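Abietadiene synthase, chloroplastic (Abies grandis, PDB 3S9V) is a chloroplastic plant terpene synthase, a mainly helical protein that includes a terpene synthase N-terminal domain and a metal-binding domain. Local coordinates at residues Y624-N629 / I700-K705; R679-T684 / I753-Y758; F131-A136 / G166-Y171. All blocks are in the same frame, centred on the assembly; numbering follows the deposited sequence.

Contact 1 of 3, residues Y624-N629 / I700-K705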
# COMPACT_ATOMS: atom_id res chain seq x y z
N TYR A 624 -7.40 -44.94 3.77
CA TYR A 624 -6.12 -44.82 4.46
C TYR A 624 -5.88 -43.37 4.85
O TYR A 624 -6.20 -42.45 4.09
CB TYR A 624 -4.99 -45.31 3.55
CG TYR A 624 -3.61 -45.26 4.17
CD1 TYR A 624 -3.30 -46.01 5.30
CD2 TYR A 624 -2.61 -44.46 3.61
CE1 TYR A 624 -2.03 -45.96 5.87
CE2 TYR A 624 -1.34 -44.41 4.17
CZ TYR A 624 -1.05 -45.16 5.30
OH TYR A 624 0.21 -45.12 5.87
N VAL A 625 -5.33 -43.17 6.03
CA VAL A 625 -5.03 -41.84 6.51
C VAL A 625 -3.53 -41.80 6.78
O VAL A 625 -3.08 -42.19 7.84
CB VAL A 625 -5.79 -41.52 7.80
CG1 VAL A 625 -5.40 -40.14 8.30
CG2 VAL A 625 -7.28 -41.59 7.55
N PRO A 626 -2.75 -41.32 5.80
CA PRO A 626 -1.30 -41.24 5.95
C PRO A 626 -0.88 -40.22 6.99
O PRO A 626 -1.72 -39.48 7.50
CB PRO A 626 -0.83 -40.87 4.55
CG PRO A 626 -1.95 -40.01 4.05
CD PRO A 626 -3.17 -40.79 4.49
N SER A 627 0.40 -40.20 7.32
CA SER A 627 0.92 -39.24 8.28
C SER A 627 0.83 -37.86 7.63
O SER A 627 0.56 -37.75 6.44
CB SER A 627 2.38 -39.55 8.62
OG SER A 627 3.22 -39.27 7.51
N PHE A 628 1.07 -36.82 8.42
CA PHE A 628 1.02 -35.46 7.91
C PHE A 628 2.02 -35.25 6.76
O PHE A 628 1.63 -34.88 5.66
CB PHE A 628 1.32 -34.46 9.03
CG PHE A 628 1.19 -33.02 8.61
CD1 PHE A 628 -0.06 -32.47 8.36
CD2 PHE A 628 2.32 -32.23 8.43
CE1 PHE A 628 -0.19 -31.14 7.94
CE2 PHE A 628 2.21 -30.90 8.02
CZ PHE A 628 0.95 -30.36 7.77
N ASN A 629 3.30 -35.49 7.03
CA ASN A 629 4.35 -35.32 6.03
C ASN A 629 4.06 -36.03 4.72
O ASN A 629 4.22 -35.45 3.64
CB ASN A 629 5.69 -35.81 6.57
CG ASN A 629 6.35 -34.80 7.47
OD1 ASN A 629 5.74 -34.31 8.42
ND2 ASN A 629 7.61 -34.49 7.19
N ILE A 700 -5.53 -31.38 8.64
CA ILE A 700 -5.92 -31.48 10.05
C ILE A 700 -6.07 -32.92 10.52
O ILE A 700 -5.45 -33.31 11.50
CB ILE A 700 -7.25 -30.73 10.33
CG1 ILE A 700 -7.09 -29.23 10.08
CG2 ILE A 700 -7.66 -30.93 11.78
CD1 ILE A 700 -6.89 -28.86 8.62
N GLN A 701 -6.89 -33.69 9.81
CA GLN A 701 -7.13 -35.09 10.17
C GLN A 701 -5.83 -35.88 10.34
O GLN A 701 -5.68 -36.65 11.30
CB GLN A 701 -7.99 -35.76 9.10
CG GLN A 701 -9.39 -35.15 8.99
CD GLN A 701 -10.23 -35.79 7.90
OE1 GLN A 701 -9.92 -35.68 6.71
NE2 GLN A 701 -11.30 -36.47 8.30
N CYS A 702 -4.90 -35.68 9.42
CA CYS A 702 -3.62 -36.37 9.46
C CYS A 702 -2.74 -35.91 10.61
O CYS A 702 -2.06 -36.72 11.24
CB CYS A 702 -2.88 -36.19 8.13
SG CYS A 702 -3.64 -37.03 6.73
N TYR A 703 -2.74 -34.61 10.87
CA TYR A 703 -1.91 -34.09 11.95
C TYR A 703 -2.40 -34.67 13.26
O TYR A 703 -1.61 -35.00 14.16
CB TYR A 703 -1.97 -32.57 12.01
CG TYR A 703 -0.93 -32.00 12.95
CD1 TYR A 703 0.43 -32.16 12.68
CD2 TYR A 703 -1.29 -31.36 14.13
CE1 TYR A 703 1.40 -31.70 13.56
CE2 TYR A 703 -0.32 -30.89 15.03
CZ TYR A 703 1.02 -31.07 14.73
OH TYR A 703 2.00 -30.63 15.59
N MET A 704 -3.71 -34.80 13.36
CA MET A 704 -4.31 -35.34 14.56
C MET A 704 -3.96 -36.82 14.72
O MET A 704 -3.86 -37.31 15.85
CB MET A 704 -5.83 -35.14 14.53
CG MET A 704 -6.25 -33.68 14.64
SD MET A 704 -8.04 -33.40 14.53
CE MET A 704 -8.50 -33.48 16.26
N LYS A 705 -3.74 -37.51 13.61
CA LYS A 705 -3.39 -38.93 13.70
C LYS A 705 -1.94 -39.09 14.13
O LYS A 705 -1.57 -40.10 14.72
CB LYS A 705 -3.60 -39.64 12.36
CG LYS A 705 -3.78 -41.15 12.50
CD LYS A 705 -3.39 -41.90 11.24
CE LYS A 705 -1.90 -41.75 10.95
NZ LYS A 705 -1.44 -42.58 9.80
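Lys705 NZ donates a short hydrogen bond of 2.6 Å to Val625 O, arriving nearly along the C=O axis (161° at the oxygen). The lysine gets there with CG anti to its backbone N and a bend at chi3 (65°). Its chain slides past Val625 in the opposite direction, Lys705 CD lying 4.0 Å from Val625 CG1. The same methyl, CG1 of Val625, anti to the backbone N, also meets the thiol of buried Cys702, at 3.9 Å from SG. Cys702 CB in turn fits 4.0 Å from Phe628 CA, where the two backbones come closest. Within the all-helical metal-binding domain of a terpene synthase, short helix 699-706 thus packs against the entry to helix 628-638. At the next residue of the helix, Tyr703 sets its edge toward the face of Phe628 in a T-shaped pair, centroids 5.8 Å apart and planes at 79°. Ser627 is the N-cap of helix 628-638, its OG holding Glu630 N by a weak hydrogen bond, and Asp706 OD2 accepts from Phe628 N. Outside these, Tyr631 touches both Pro626 and Cys702, while the Tyr703 ring stacks on His718 of helix 712-736.

Contact 2 of 3, residues R679-T684 / I753-Y758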
# COMPACT_ATOMS: atom_id res chain seq x y z
N ARG A 679 -2.75 -25.71 -0.51
CA ARG A 679 -3.32 -26.91 0.08
C ARG A 679 -3.81 -26.69 1.51
O ARG A 679 -4.91 -27.09 1.86
CB ARG A 679 -2.29 -28.03 0.12
CG ARG A 679 -2.82 -29.31 0.76
CD ARG A 679 -3.53 -30.11 -0.30
NE ARG A 679 -4.97 -30.15 -0.13
CZ ARG A 679 -5.81 -30.56 -1.08
NH1 ARG A 679 -7.12 -30.57 -0.84
NH2 ARG A 679 -5.36 -30.94 -2.27
N LEU A 680 -2.96 -26.08 2.33
CA LEU A 680 -3.31 -25.86 3.73
C LEU A 680 -4.48 -24.90 3.97
O LEU A 680 -5.33 -25.17 4.83
CB LEU A 680 -2.08 -25.36 4.51
CG LEU A 680 -0.87 -26.30 4.54
CD1 LEU A 680 0.20 -25.73 5.46
CD2 LEU A 680 -1.29 -27.67 5.03
N VAL A 681 -4.54 -23.80 3.23
CA VAL A 681 -5.64 -22.87 3.43
C VAL A 681 -6.93 -23.57 3.04
O VAL A 681 -7.94 -23.46 3.73
CB VAL A 681 -5.47 -21.57 2.62
CG1 VAL A 681 -5.71 -21.82 1.13
CG2 VAL A 681 -6.43 -20.51 3.15
N ASN A 682 -6.87 -24.30 1.93
CA ASN A 682 -8.02 -25.05 1.42
C ASN A 682 -8.50 -26.08 2.44
O ASN A 682 -9.71 -26.21 2.68
CB ASN A 682 -7.61 -25.74 0.11
CG ASN A 682 -8.75 -26.54 -0.53
OD1 ASN A 682 -9.21 -27.53 0.03
ND2 ASN A 682 -9.19 -26.10 -1.71
N ASP A 683 -7.56 -26.79 3.05
CA ASP A 683 -7.86 -27.84 4.03
C ASP A 683 -8.39 -27.34 5.38
O ASP A 683 -9.33 -27.92 5.93
CB ASP A 683 -6.63 -28.72 4.26
CG ASP A 683 -6.52 -29.86 3.26
OD1 ASP A 683 -6.99 -29.72 2.11
OD2 ASP A 683 -5.95 -30.91 3.62
N THR A 684 -7.80 -26.29 5.92
CA THR A 684 -8.25 -25.76 7.20
C THR A 684 -9.71 -25.31 7.10
O THR A 684 -10.43 -25.27 8.09
CB THR A 684 -7.40 -24.57 7.66
OG1 THR A 684 -7.43 -23.56 6.64
CG2 THR A 684 -5.97 -25.00 7.91
N ILE A 753 -4.59 -16.00 -4.59
CA ILE A 753 -5.96 -16.28 -4.98
C ILE A 753 -6.56 -17.31 -4.03
O ILE A 753 -7.73 -17.20 -3.67
CB ILE A 753 -6.03 -16.79 -6.45
CG1 ILE A 753 -6.08 -15.61 -7.40
CG2 ILE A 753 -7.26 -17.66 -6.67
CD1 ILE A 753 -7.31 -14.72 -7.20
N MET A 754 -5.77 -18.30 -3.63
CA MET A 754 -6.26 -19.33 -2.71
C MET A 754 -6.47 -18.75 -1.30
O MET A 754 -7.44 -19.08 -0.62
CB MET A 754 -5.29 -20.51 -2.66
CG MET A 754 -5.23 -21.33 -3.95
SD MET A 754 -6.77 -22.21 -4.37
CE MET A 754 -6.70 -23.56 -3.18
N GLN A 755 -5.56 -17.89 -0.87
CA GLN A 755 -5.70 -17.27 0.43
C GLN A 755 -7.02 -16.48 0.45
O GLN A 755 -7.69 -16.41 1.47
CB GLN A 755 -4.52 -16.34 0.71
CG GLN A 755 -3.21 -17.05 1.01
CD GLN A 755 -3.33 -18.00 2.18
OE1 GLN A 755 -3.92 -17.66 3.20
NE2 GLN A 755 -2.77 -19.19 2.04
N LEU A 756 -7.38 -15.88 -0.69
CA LEU A 756 -8.60 -15.09 -0.78
C LEU A 756 -9.86 -15.96 -0.83
O LEU A 756 -10.82 -15.73 -0.09
CB LEU A 756 -8.56 -14.18 -2.01
CG LEU A 756 -9.81 -13.31 -2.23
CD1 LEU A 756 -9.96 -12.31 -1.08
CD2 LEU A 756 -9.70 -12.57 -3.55
N PHE A 757 -9.87 -16.97 -1.70
CA PHE A 757 -11.04 -17.82 -1.81
C PHE A 757 -11.34 -18.61 -0.55
O PHE A 757 -12.50 -18.85 -0.23
CB PHE A 757 -10.91 -18.79 -2.98
CG PHE A 757 -11.15 -18.17 -4.33
CD1 PHE A 757 -11.15 -18.96 -5.48
CD2 PHE A 757 -11.38 -16.81 -4.46
CE1 PHE A 757 -11.37 -18.39 -6.73
CE2 PHE A 757 -11.61 -16.24 -5.70
CZ PHE A 757 -11.61 -17.03 -6.84
N TYR A 758 -10.30 -19.01 0.18
CA TYR A 758 -10.49 -19.81 1.39
C TYR A 758 -10.08 -19.07 2.65
O TYR A 758 -9.70 -19.70 3.64
CB TYR A 758 -9.69 -21.11 1.27
CG TYR A 758 -10.10 -21.96 0.09
CD1 TYR A 758 -11.24 -22.76 0.14
CD2 TYR A 758 -9.36 -21.93 -1.09
CE1 TYR A 758 -11.64 -23.52 -0.97
CE2 TYR A 758 -9.75 -22.67 -2.20
CZ TYR A 758 -10.89 -23.46 -2.14
OH TYR A 758 -11.26 -24.19 -3.25
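Asn682 holds CG anti to its backbone N (chi1 -179°), and Tyr758 holds CG anti to its carbonyl carbon (chi1 -60°), so the two side chains run side by side in the same direction. Asn682 ND2 therefore lies over one face of the phenol ring, 3.2 Å from Tyr758 CZ, with the amide tilted to the ring. Asn682 ND2 is equally near Tyr758 OH, but the angle is too poor for a hydrogen bond. Further down the same face, Asn682 CA makes a CH-pi contact, 4.2 Å from the centroid of the Tyr758 ring. Met754 SD lies at the ring's edge, and the bent methionine chain turns CE toward Asn682 ND2, at 3.8 Å. Val681 puts CG1 in the crowded position between N and carbonyl carbon; CG1 packs 4.0 Å from Met754 CB, and CG2 3.8 Å from Tyr758 CB. Asn682 and Thr686 match the NDxxTxxxE pattern of class I terpene synthases, a motif associated with metal binding in relatives; Asn682 O accepts a hydrogen bond from Thr686 OG1. Helices 669-693 and 741-757 run nearly parallel here (10°), their axes 9.0 Å apart, with Met723 of helix 712-736 touching both Val681 and Gln755.

Contact 3 of 3, residues F131-A136 / G166-Y171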
# COMPACT_ATOMS: atom_id res chain seq x y z
N PHE A 131 -10.75 40.44 10.23
CA PHE A 131 -10.99 39.01 10.01
C PHE A 131 -10.69 38.25 11.29
O PHE A 131 -11.49 37.43 11.73
CB PHE A 131 -10.10 38.44 8.91
CG PHE A 131 -10.16 36.94 8.84
CD1 PHE A 131 -11.20 36.31 8.17
CD2 PHE A 131 -9.23 36.16 9.52
CE1 PHE A 131 -11.31 34.93 8.18
CE2 PHE A 131 -9.34 34.78 9.54
CZ PHE A 131 -10.38 34.16 8.87
N PHE A 132 -9.52 38.51 11.87
CA PHE A 132 -9.12 37.83 13.09
C PHE A 132 -10.17 37.98 14.18
O PHE A 132 -10.47 37.02 14.89
CB PHE A 132 -7.77 38.36 13.58
CG PHE A 132 -7.31 37.75 14.88
CD1 PHE A 132 -7.83 38.18 16.09
CD2 PHE A 132 -6.35 36.75 14.89
CE1 PHE A 132 -7.41 37.62 17.29
CE2 PHE A 132 -5.92 36.18 16.08
CZ PHE A 132 -6.45 36.61 17.28
N ARG A 133 -10.73 39.18 14.32
CA ARG A 133 -11.74 39.43 15.34
C ARG A 133 -13.04 38.67 15.05
O ARG A 133 -13.65 38.10 15.95
CB ARG A 133 -12.03 40.94 15.45
CG ARG A 133 -13.25 41.27 16.30
CD ARG A 133 -13.24 42.73 16.77
NE ARG A 133 -13.01 43.65 15.67
CZ ARG A 133 -11.92 44.40 15.54
NH1 ARG A 133 -10.94 44.33 16.44
NH2 ARG A 133 -11.80 45.21 14.49
N THR A 134 -13.46 38.65 13.79
CA THR A 134 -14.69 37.95 13.45
C THR A 134 -14.50 36.44 13.60
O THR A 134 -15.36 35.75 14.14
CB THR A 134 -15.13 38.24 12.01
OG1 THR A 134 -15.23 39.65 11.82
CG2 THR A 134 -16.49 37.60 11.75
N GLN A 135 -13.36 35.94 13.14
CA GLN A 135 -13.07 34.52 13.23
C GLN A 135 -12.79 34.07 14.66
O GLN A 135 -13.11 32.95 15.05
CB GLN A 135 -11.88 34.18 12.33
CG GLN A 135 -11.56 32.70 12.31
CD GLN A 135 -12.71 31.88 11.79
OE1 GLN A 135 -13.09 31.99 10.62
NE2 GLN A 135 -13.30 31.05 12.65
N ALA A 136 -12.17 34.95 15.46
CA ALA A 136 -11.85 34.59 16.84
C ALA A 136 -13.11 34.29 17.65
O ALA A 136 -13.08 33.45 18.55
CB ALA A 136 -11.04 35.71 17.50
N GLY A 166 0.49 46.36 21.18
CA GLY A 166 -0.75 47.11 21.26
C GLY A 166 -1.81 46.86 20.20
O GLY A 166 -2.69 47.69 20.01
N LEU A 167 -1.75 45.72 19.52
CA LEU A 167 -2.75 45.41 18.51
C LEU A 167 -4.13 45.20 19.15
O LEU A 167 -4.26 44.54 20.18
CB LEU A 167 -2.34 44.17 17.72
CG LEU A 167 -1.06 44.28 16.90
CD1 LEU A 167 -0.82 42.97 16.17
CD2 LEU A 167 -1.17 45.43 15.90
N ASP A 168 -5.15 45.77 18.52
CA ASP A 168 -6.52 45.68 19.03
C ASP A 168 -7.20 44.34 18.73
O ASP A 168 -7.89 44.19 17.73
CB ASP A 168 -7.35 46.83 18.46
CG ASP A 168 -8.75 46.89 19.03
OD1 ASP A 168 -8.91 46.67 20.25
OD2 ASP A 168 -9.70 47.17 18.26
N LEU A 169 -7.00 43.38 19.62
CA LEU A 169 -7.59 42.06 19.45
C LEU A 169 -8.44 41.68 20.66
O LEU A 169 -8.20 42.15 21.77
CB LEU A 169 -6.50 41.01 19.24
CG LEU A 169 -5.57 41.21 18.04
CD1 LEU A 169 -4.51 40.12 18.01
CD2 LEU A 169 -6.38 41.20 16.76
N PRO A 170 -9.45 40.82 20.45
CA PRO A 170 -10.37 40.34 21.48
C PRO A 170 -9.71 39.45 22.52
O PRO A 170 -10.20 38.36 22.81
CB PRO A 170 -11.41 39.57 20.67
CG PRO A 170 -11.33 40.18 19.32
CD PRO A 170 -9.86 40.34 19.13
N TYR A 171 -8.60 39.92 23.09
CA TYR A 171 -7.86 39.15 24.09
C TYR A 171 -8.73 38.55 25.19
O TYR A 171 -8.43 37.48 25.71
CB TYR A 171 -6.79 40.02 24.74
CG TYR A 171 -5.78 40.58 23.76
CD1 TYR A 171 -4.97 39.73 23.01
CD2 TYR A 171 -5.66 41.95 23.57
CE1 TYR A 171 -4.06 40.24 22.09
CE2 TYR A 171 -4.75 42.47 22.65
CZ TYR A 171 -3.96 41.61 21.91
OH TYR A 171 -3.09 42.12 20.98
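The last turn of helix 122-136 packs here against the loop that joins helix 151-164 to helix 174-187, a connection between successive helices in the N-terminal half of the chain. This position is consistent with one of the helical barrel domains that plant diterpene synthases carry besides the metal-binding domain. The apolar half of the contact is made by Phe132, whose CG is anti to its backbone N (chi1 177°) and whose side chain crosses that of Leu169 at about a right angle. Leu169 CD1 sits over a face of that ring, 4.2 Å from the Phe132 centroid in a CH-pi contact, while Leu169 CD2 presses close to Phe132 CD1 at 3.4 Å. Pro170 CD comes to the ring's edge instead, 4.1 Å from Phe132 CE1. Next along the helix, the aliphatic part of Arg133 lies across the proline, CG to Pro170 CG being 3.7 Å. A bend at chi3 (51°) then carries the guanidinium to Asp168, where Arg133 NH1 and Asp168 OD2 form a long salt bridge of 3.6 Å, the two planar groups inclined at 40°.

The loop is shaped from within. Gly166 ends helix 151-164 in a Schellman motif, inverse gamma turns centre on Asp168 and Pro170, and Tyr171 OH donates to Leu167 O at 2.8 Å. Apolar grip thus lies on the inner side, with Phe155 and Leu159 also touching Phe132, whereas the ion pair lies outward at exposed Asp168, where solvent would probably weaken its attraction.

In the fold
Contacts 1 and 2 belong to one helical bundle: their centres are about 18 Å apart, and Ile700 CD1 packs 3.7 Å from Thr684 CA, joining them directly. Helices 669-693 and 699-706 follow each other in sequence; contact 2 uses the first and contact 1 the second, and along the chain the two pairings interleave. Asp683, the second residue of the pattern that Asn682 opens, extends the link, its OD2 accepting from Ala699 N and Tyr631 OH. Contact 3 closes before either begins and lies on the opposite side of the chain's centre, its own centre about 78 Å from that of contact 1 and 64 Å from that of contact 2, consistent with a separate helical domain.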